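Local structure of probable ribosomal RNA small subunit methyltransferase (Thermus thermophilus, 3DMH) at residues V212-L217 and A363-L368; I301-P306 and V335-S340. The protein transfers a methyl group from S-adenosylmethionine to the N2 atom of a specific guanine in 16S ribosomal RNA. One frame throughout, in Å; residues are numbered along the deposited sequence.

How the interactions relate
Interactions 1 and 2 lie side by side in the methyltransferase domain, their centres about 11 Å apart, and interaction 2 is nested within the chain loop that interaction 1 closes. Strand 366-371 of the first pairs antiparallel with strand 334-340 of the second: Lys366 N lies 2.8 Å from Ser340 O and Leu368 N 2.8 Å from Leu338 O, both probable hydrogen bonds. Asn305 ND2 is hydrogen-bonded to Asp213 OD2 and Ser216 OG, which ties the two contacts together at the active site. Both touch guanosine and S-adenosylmethionine, and guanosine N2 is gripped from both, by Asp213 and by Asn305.

Interaction 1: residues V212-L217 and A363-L368; sequences VDPASL and AEYKVL. With GMP (guanosine), chain E; SAM (S-adenosylmethionine), chain D.
Ala215 and Tyr365 meet where the first turn of helix 214-227 faces the residues leading into strand 366-371. The tyrosine CG is anti to its own carbonyl carbon (chi1 -50°), and beyond it the ring faces the start of the helix, with guanosine near its outer end. Its CB packs near Ser340 O of the neighbouring strand. CG and CD1 then come beneath the methyl of Ala215, whose CB stands 3.6 Å from the ring centroid and almost on the ring normal, a CH-pi contact over one face. On one flank CD2 and CE2 run past the backbone of Ala215, and CE2 reaches Pro214 CB at 3.9 Å. On the other flank CE1 approaches the nucleoside, 3.5 Å from guanosine O4'. At the tip, OH lies 3.2 Å from that same O4' and 2.8 Å from a water.

The same water is hydrogen-bonded to Asp213 OD1, bridging the phenol and the carboxylate, which do not bond directly and whose planes are turned 75° apart. Asp213 is the N-cap of the helix. Its CG is anti to the backbone N (chi1 -178°), and OD1 accepts from Ala215 N at 2.8 Å, the N-H arriving from well above the carboxylate plane. OD2 accepts from guanosine N2 at 2.9 Å and also from Asn305 ND2, so that the carboxylate is held at both oxygens. One residue past Ala215, Ser216 OG donates to the carboxylate O of S-adenosylmethionine at 2.6 Å.

A capped helix start and an aromatic side chain thus form one wall of the guanosine pocket of this Rossmann-like methyltransferase domain, with the cofactor bound at the same helix end.

Interaction 2: residues I301-P306 and V335-S340; sequences IIVTNP and VFFLVS. With SAM (S-adenosylmethionine), chain D; GMP (guanosine), chain E.
Ile302 and Thr304 are hydrogen-bonded through their backbones to Val335, Phe337 and Val339, four bonds that join two parallel strands 4.8 Å apart at closest approach. Ile302 N donates to Val335 O and its O accepts from Phe337 N, both at 2.9 Å; Thr304 repeats the pattern with Phe337 O and Val339 N. CA-H...O contacts to the same four carbonyls accompany these bonds.

Apolar packing lines both faces of the sheet. On one, Ile301 CG1 lies beside Val335 CG2 at 3.8 Å, and Val303 approaches Phe337. On the other, the Phe336 ring, its CG anti to the backbone N (chi1 179°), meets Ile302 CG2 through CD1 and Thr304 CG2 through CE1, the latter at 3.7 Å. Leu338 CD1 touches both Thr304 CG2 and Pro306 CG. The hydroxyl of Thr304 instead bonds to Leu240 O in the neighbouring strand.

Polar and ligand contacts gather past the strand end. Asn305 CB packs on Val339 CG1, while OD1 accepts from guanosine N2 at 2.9 Å. Asn305 ND2 is hydrogen-bonded to Asp213 OD2 and Ser216 OG and makes only a weak bond to the carboxylate O of S-adenosylmethionine. The cofactor methyl CE lies 3.2 Å from Asn305 O and 3.4 Å from Pro306 O.

This Asn-Pro-Pro-Phe segment of an amino-methyltransferase therefore brings carbonyl oxygens to the transferable methyl and a side-chain acceptor to the target amine, consistent with orienting N2 for transfer.

Interaction 1: residues V212-L217 and A363-L368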
loop_
_atom_site.group_PDB
_atom_site.type_symbol
_atom_site.label_atom_id
_atom_site.label_comp_id
_atom_site.label_asym_id
_atom_site.label_seq_id
_atom_site.Cartn_x
_atom_site.Cartn_y
_atom_site.Cartn_z
ATOM N N VAL A 212 7.783 -15.088 5.814
ATOM C CA VAL A 212 7.279 -14.333 6.953
ATOM C C VAL A 212 8.381 -13.427 7.513
ATOM O O VAL A 212 9.504 -13.890 7.785
ATOM C CB VAL A 212 6.715 -15.282 8.039
ATOM C CG1 VAL A 212 6.237 -14.495 9.239
ATOM C CG2 VAL A 212 5.550 -16.091 7.476
ATOM N N ASP A 213 8.063 -12.132 7.648
ATOM C CA ASP A 213 8.970 -11.172 8.286
ATOM C C ASP A 213 9.368 -11.684 9.680
ATOM O O ASP A 213 8.504 -11.971 10.504
ATOM C CB ASP A 213 8.269 -9.799 8.389
ATOM C CG ASP A 213 9.152 -8.703 9.009
ATOM O OD1 ASP A 213 10.271 -8.974 9.481
ATOM O OD2 ASP A 213 8.699 -7.536 9.023
ATOM N N PRO A 214 10.684 -11.832 9.938
ATOM C CA PRO A 214 11.122 -12.210 11.289
ATOM C C PRO A 214 10.534 -11.304 12.388
ATOM O O PRO A 214 10.297 -11.774 13.501
ATOM C CB PRO A 214 12.646 -12.072 11.210
ATOM C CG PRO A 214 12.957 -12.325 9.731
ATOM C CD PRO A 214 11.815 -11.667 9.007
ATOM N N ALA A 215 10.270 -10.031 12.080
ATOM C CA ALA A 215 9.680 -9.129 13.068
ATOM C C ALA A 215 8.269 -9.576 13.457
ATOM O O ALA A 215 7.877 -9.500 14.633
ATOM C CB ALA A 215 9.655 -7.685 12.538
ATOM N N SER A 216 7.502 -10.009 12.456
ATOM C CA SER A 216 6.143 -10.509 12.681
ATOM C C SER A 216 6.166 -11.778 13.548
ATOM O O SER A 216 5.364 -11.918 14.481
ATOM C CB SER A 216 5.461 -10.780 11.340
ATOM O OG SER A 216 5.452 -9.620 10.524
ATOM N N LEU A 217 7.093 -12.692 13.248
ATOM C CA LEU A 217 7.290 -13.890 14.083
ATOM C C LEU A 217 7.605 -13.497 15.522
ATOM O O LEU A 217 7.063 -14.076 16.455
ATOM C CB LEU A 217 8.410 -14.785 13.533
ATOM C CG LEU A 217 8.126 -15.453 12.191
ATOM C CD1 LEU A 217 9.353 -16.212 11.711
ATOM C CD2 LEU A 217 6.923 -16.397 12.309
ATOM N N ALA A 363 16.107 -7.505 20.175
ATOM C CA ALA A 363 17.278 -8.077 19.528
ATOM C C ALA A 363 17.345 -7.531 18.105
ATOM O O ALA A 363 17.671 -6.361 17.922
ATOM C CB ALA A 363 17.235 -9.606 19.557
ATOM N N GLU A 364 17.031 -8.344 17.098
ATOM C CA GLU A 364 17.044 -7.829 15.732
ATOM C C GLU A 364 15.931 -6.796 15.588
ATOM O O GLU A 364 16.066 -5.824 14.845
ATOM C CB GLU A 364 16.889 -8.934 14.682
ATOM C CG GLU A 364 17.275 -8.453 13.267
ATOM C CD GLU A 364 17.216 -9.533 12.180
ATOM O OE1 GLU A 364 16.389 -10.478 12.274
ATOM O OE2 GLU A 364 17.998 -9.411 11.207
ATOM N N TYR A 365 14.841 -7.029 16.316
ATOM C CA TYR A 365 13.724 -6.089 16.407
ATOM C C TYR A 365 13.320 -5.925 17.860
ATOM O O TYR A 365 13.747 -6.693 18.735
ATOM C CB TYR A 365 12.512 -6.580 15.603
ATOM C CG TYR A 365 12.877 -6.969 14.203
ATOM C CD1 TYR A 365 12.850 -6.031 13.167
ATOM C CD2 TYR A 365 13.289 -8.267 13.918
ATOM C CE1 TYR A 365 13.230 -6.397 11.878
ATOM C CE2 TYR A 365 13.655 -8.635 12.648
ATOM C CZ TYR A 365 13.628 -7.704 11.637
ATOM O OH TYR A 365 13.985 -8.104 10.379
ATOM N N LYS A 366 12.521 -4.903 18.127
ATOM C CA LYS A 366 11.917 -4.756 19.443
ATOM C C LYS A 366 10.403 -4.889 19.398
ATOM O O LYS A 366 9.752 -4.422 18.461
ATOM C CB LYS A 366 12.346 -3.451 20.136
ATOM C CG LYS A 366 11.841 -2.190 19.519
ATOM C CD LYS A 366 12.373 -0.996 20.274
ATOM C CE LYS A 366 12.011 0.286 19.543
ATOM N NZ LYS A 366 12.899 1.408 19.961
ATOM N N VAL A 367 9.875 -5.567 20.411
ATOM C CA VAL A 367 8.440 -5.677 20.602
ATOM C C VAL A 367 8.073 -4.850 21.819
ATOM O O VAL A 367 8.540 -5.108 22.947
ATOM C CB VAL A 367 7.975 -7.140 20.777
ATOM C CG1 VAL A 367 6.463 -7.197 20.954
ATOM C CG2 VAL A 367 8.412 -7.993 19.580
ATOM N N LEU A 368 7.258 -3.830 21.572
ATOM C CA LEU A 368 6.735 -2.993 22.637
ATOM C C LEU A 368 5.302 -3.388 22.955
ATOM O O LEU A 368 4.578 -3.900 22.091
ATOM C CB LEU A 368 6.822 -1.513 22.256
ATOM C CG LEU A 368 8.234 -0.986 21.951
ATOM C CD1 LEU A 368 8.178 0.478 21.551
ATOM C CD2 LEU A 368 9.196 -1.179 23.113
HETATM C "C4'" GMP E . 15.992 -6.082 8.225
HETATM O "O4'" GMP E . 14.924 -5.457 8.947
HETATM C "C3'" GMP E . 15.949 -5.509 6.818
HETATM O "O3'" GMP E . 15.234 -6.440 5.996
HETATM C "C2'" GMP E . 15.138 -4.234 6.967
HETATM O "O2'" GMP E . 14.437 -3.913 5.765
HETATM C "C1'" GMP E . 14.172 -4.601 8.080
HETATM N N9 GMP E . 13.676 -3.477 8.901
HETATM C C8 GMP E . 14.300 -2.329 9.214
HETATM N N7 GMP E . 13.527 -1.548 10.014
HETATM C C5 GMP E . 12.377 -2.221 10.244
HETATM C C6 GMP E . 11.118 -1.988 10.998
HETATM O O6 GMP E . 10.944 -0.938 11.651
HETATM N N1 GMP E . 10.176 -2.948 10.951
HETATM C C2 GMP E . 10.330 -4.102 10.254
HETATM N N2 GMP E . 9.353 -5.039 10.234
HETATM N N3 GMP E . 11.458 -4.380 9.542
HETATM C C4 GMP E . 12.484 -3.494 9.510
HETATM N N SAM D . 1.171 -7.189 9.093
HETATM C CA SAM D . 1.949 -7.639 7.888
HETATM C C SAM D . 3.119 -8.483 8.345
HETATM O O SAM D . 3.373 -8.451 9.557
HETATM O OXT SAM D . 3.779 -9.125 7.512
HETATM C CB SAM D . 2.488 -6.446 7.096
HETATM C CG SAM D . 3.423 -5.506 7.861
HETATM S SD SAM D . 4.092 -4.203 6.777
HETATM C CE SAM D . 5.590 -3.714 7.678
HETATM C "C5'" SAM D . 3.049 -2.744 7.065
HETATM C "C4'" SAM D . 1.716 -2.833 6.341
HETATM O "O4'" SAM D . 1.079 -1.581 6.583
HETATM C "C3'" SAM D . 1.813 -3.031 4.822
HETATM O "O3'" SAM D . 1.065 -4.159 4.388
HETATM C "C2'" SAM D . 1.274 -1.710 4.262
HETATM O "O2'" SAM D . 0.649 -1.798 2.996
HETATM C "C1'" SAM D . 0.342 -1.317 5.405
HETATM N N9 SAM D . -0.027 0.085 5.341
HETATM C C8 SAM D . 0.714 1.165 4.867
HETATM N N7 SAM D . -0.010 2.301 5.024
HETATM C C5 SAM D . -1.220 1.944 5.581
HETATM C C6 SAM D . -2.371 2.663 5.927
HETATM N N6 SAM D . -2.459 3.983 5.713
HETATM N N1 SAM D . -3.421 1.967 6.480
HETATM C C2 SAM D . -3.365 0.606 6.679
HETATM N N3 SAM D . -2.258 -0.141 6.292
HETATM C C4 SAM D . -1.218 0.547 5.770
HETATM O O HOH W 1 12.063 -7.043 8.671
#

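Interaction 2: residues I301-P306 and V335-S340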
loop_
_atom_site.group_PDB
_atom_site.type_symbol
_atom_site.label_atom_id
_atom_site.label_comp_id
_atom_site.label_asym_id
_atom_site.label_seq_id
_atom_site.Cartn_x
_atom_site.Cartn_y
_atom_site.Cartn_z
ATOM N N ILE A 301 -7.495 -6.682 21.683
ATOM C CA ILE A 301 -6.072 -6.804 21.365
ATOM C C ILE A 301 -5.833 -6.105 20.039
ATOM O O ILE A 301 -6.579 -6.319 19.089
ATOM C CB ILE A 301 -5.649 -8.288 21.223
ATOM C CG1 ILE A 301 -5.836 -9.028 22.549
ATOM C CG2 ILE A 301 -4.192 -8.413 20.781
ATOM C CD1 ILE A 301 -5.781 -10.538 22.405
ATOM N N ILE A 302 -4.791 -5.282 19.975
ATOM C CA ILE A 302 -4.403 -4.652 18.711
ATOM C C ILE A 302 -2.936 -4.940 18.452
ATOM O O ILE A 302 -2.103 -4.828 19.365
ATOM C CB ILE A 302 -4.685 -3.139 18.725
ATOM C CG1 ILE A 302 -6.197 -2.930 18.864
ATOM C CG2 ILE A 302 -4.141 -2.476 17.430
ATOM C CD1 ILE A 302 -6.660 -1.490 18.794
ATOM N N VAL A 303 -2.633 -5.400 17.243
ATOM C CA VAL A 303 -1.256 -5.775 16.905
ATOM C C VAL A 303 -0.831 -4.996 15.683
ATOM O O VAL A 303 -1.663 -4.680 14.820
ATOM C CB VAL A 303 -1.094 -7.303 16.620
ATOM C CG1 VAL A 303 -1.456 -8.117 17.850
ATOM C CG2 VAL A 303 -1.947 -7.731 15.407
ATOM N N THR A 304 0.464 -4.703 15.588
ATOM C CA THR A 304 0.951 -4.067 14.376
ATOM C C THR A 304 2.441 -4.256 14.180
ATOM O O THR A 304 3.209 -4.203 15.136
ATOM C CB THR A 304 0.591 -2.551 14.327
ATOM O OG1 THR A 304 0.936 -2.024 13.037
ATOM C CG2 THR A 304 1.320 -1.747 15.438
ATOM N N ASN A 305 2.796 -4.513 12.921
ATOM C CA ASN A 305 4.161 -4.387 12.412
ATOM C C ASN A 305 4.071 -3.202 11.430
ATOM O O ASN A 305 3.727 -3.405 10.257
ATOM C CB ASN A 305 4.525 -5.689 11.696
ATOM C CG ASN A 305 5.917 -5.671 11.097
ATOM O OD1 ASN A 305 6.635 -4.682 11.203
ATOM N ND2 ASN A 305 6.305 -6.781 10.450
ATOM N N PRO A 306 4.289 -1.965 11.916
ATOM C CA PRO A 306 3.975 -0.817 11.062
ATOM C C PRO A 306 4.907 -0.634 9.869
ATOM O O PRO A 306 6.052 -1.140 9.865
ATOM C CB PRO A 306 4.123 0.400 11.989
ATOM C CG PRO A 306 4.325 -0.114 13.346
ATOM C CD PRO A 306 4.756 -1.555 13.259
ATOM N N VAL A 335 -5.038 -4.626 25.179
ATOM C CA VAL A 335 -3.583 -4.613 25.046
ATOM C C VAL A 335 -3.111 -4.350 23.617
ATOM O O VAL A 335 -3.806 -4.667 22.645
ATOM C CB VAL A 335 -2.950 -5.904 25.609
ATOM C CG1 VAL A 335 -3.183 -6.011 27.112
ATOM C CG2 VAL A 335 -3.475 -7.153 24.898
ATOM N N PHE A 336 -1.921 -3.759 23.520
ATOM C CA PHE A 336 -1.330 -3.344 22.245
ATOM C C PHE A 336 0.067 -3.932 22.116
ATOM O O PHE A 336 0.880 -3.825 23.049
ATOM C CB PHE A 336 -1.251 -1.824 22.234
ATOM C CG PHE A 336 -0.647 -1.228 20.988
ATOM C CD1 PHE A 336 -1.035 -1.671 19.721
ATOM C CD2 PHE A 336 0.277 -0.193 21.088
ATOM C CE1 PHE A 336 -0.511 -1.090 18.554
ATOM C CE2 PHE A 336 0.821 0.405 19.941
ATOM C CZ PHE A 336 0.423 -0.038 18.668
ATOM N N PHE A 337 0.350 -4.541 20.962
ATOM C CA PHE A 337 1.681 -5.066 20.651
ATOM C C PHE A 337 2.176 -4.417 19.366
ATOM O O PHE A 337 1.456 -4.428 18.361
ATOM C CB PHE A 337 1.645 -6.582 20.392
ATOM C CG PHE A 337 1.283 -7.400 21.583
ATOM C CD1 PHE A 337 2.266 -8.021 22.353
ATOM C CD2 PHE A 337 -0.052 -7.562 21.944
ATOM C CE1 PHE A 337 1.913 -8.782 23.462
ATOM C CE2 PHE A 337 -0.406 -8.324 23.033
ATOM C CZ PHE A 337 0.579 -8.942 23.805
ATOM N N LEU A 338 3.398 -3.881 19.390
ATOM C CA LEU A 338 3.992 -3.251 18.207
ATOM C C LEU A 338 5.418 -3.747 18.026
ATOM O O LEU A 338 6.157 -3.866 19.001
ATOM C CB LEU A 338 3.988 -1.731 18.389
ATOM C CG LEU A 338 4.667 -0.870 17.318
ATOM C CD1 LEU A 338 4.013 0.508 17.187
ATOM C CD2 LEU A 338 6.148 -0.725 17.659
ATOM N N VAL A 339 5.817 -4.035 16.790
ATOM C CA VAL A 339 7.194 -4.484 16.555
ATOM C C VAL A 339 7.878 -3.542 15.571
ATOM O O VAL A 339 7.262 -3.113 14.585
ATOM C CB VAL A 339 7.247 -5.971 16.108
ATOM C CG1 VAL A 339 6.543 -6.189 14.765
ATOM C CG2 VAL A 339 8.694 -6.486 16.048
ATOM N N SER A 340 9.147 -3.210 15.850
ATOM C CA SER A 340 9.886 -2.324 14.967
ATOM C C SER A 340 11.395 -2.521 15.052
ATOM O O SER A 340 11.891 -3.275 15.879
ATOM C CB SER A 340 9.564 -0.863 15.275
ATOM O OG SER A 340 10.263 -0.401 16.402
HETATM N N SAM D . 1.171 -7.189 9.093
HETATM C CA SAM D . 1.949 -7.639 7.888
HETATM C C SAM D . 3.119 -8.483 8.345
HETATM O O SAM D . 3.373 -8.451 9.557
HETATM O OXT SAM D . 3.779 -9.125 7.512
HETATM C CB SAM D . 2.488 -6.446 7.096
HETATM C CG SAM D . 3.423 -5.506 7.861
HETATM S SD SAM D . 4.092 -4.203 6.777
HETATM C CE SAM D . 5.590 -3.714 7.678
HETATM C "C5'" SAM D . 3.049 -2.744 7.065
HETATM C "C4'" SAM D . 1.716 -2.833 6.341
HETATM O "O4'" SAM D . 1.079 -1.581 6.583
HETATM C "C3'" SAM D . 1.813 -3.031 4.822
HETATM O "O3'" SAM D . 1.065 -4.159 4.388
HETATM C "C2'" SAM D . 1.274 -1.710 4.262
HETATM O "O2'" SAM D . 0.649 -1.798 2.996
HETATM C "C1'" SAM D . 0.342 -1.317 5.405
HETATM N N9 SAM D . -0.027 0.085 5.341
HETATM C C8 SAM D . 0.714 1.165 4.867
HETATM N N7 SAM D . -0.010 2.301 5.024
HETATM C C5 SAM D . -1.220 1.944 5.581
HETATM C C6 SAM D . -2.371 2.663 5.927
HETATM N N6 SAM D . -2.459 3.983 5.713
HETATM N N1 SAM D . -3.421 1.967 6.480
HETATM C C2 SAM D . -3.365 0.606 6.679
HETATM N N3 SAM D . -2.258 -0.141 6.292
HETATM C C4 SAM D . -1.218 0.547 5.770
HETATM C "C4'" GMP E . 15.992 -6.082 8.225
HETATM O "O4'" GMP E . 14.924 -5.457 8.947
HETATM C "C3'" GMP E . 15.949 -5.509 6.818
HETATM O "O3'" GMP E . 15.234 -6.440 5.996
HETATM C "C2'" GMP E . 15.138 -4.234 6.967
HETATM O "O2'" GMP E . 14.437 -3.913 5.765
HETATM C "C1'" GMP E . 14.172 -4.601 8.080
HETATM N N9 GMP E . 13.676 -3.477 8.901
HETATM C C8 GMP E . 14.300 -2.329 9.214
HETATM N N7 GMP E . 13.527 -1.548 10.014
HETATM C C5 GMP E . 12.377 -2.221 10.244
HETATM C C6 GMP E . 11.118 -1.988 10.998
HETATM O O6 GMP E . 10.944 -0.938 11.651
HETATM N N1 GMP E . 10.176 -2.948 10.951
HETATM C C2 GMP E . 10.330 -4.102 10.254
HETATM N N2 GMP E . 9.353 -5.039 10.234
HETATM N N3 GMP E . 11.458 -4.380 9.542
HETATM C C4 GMP E . 12.484 -3.494 9.510
#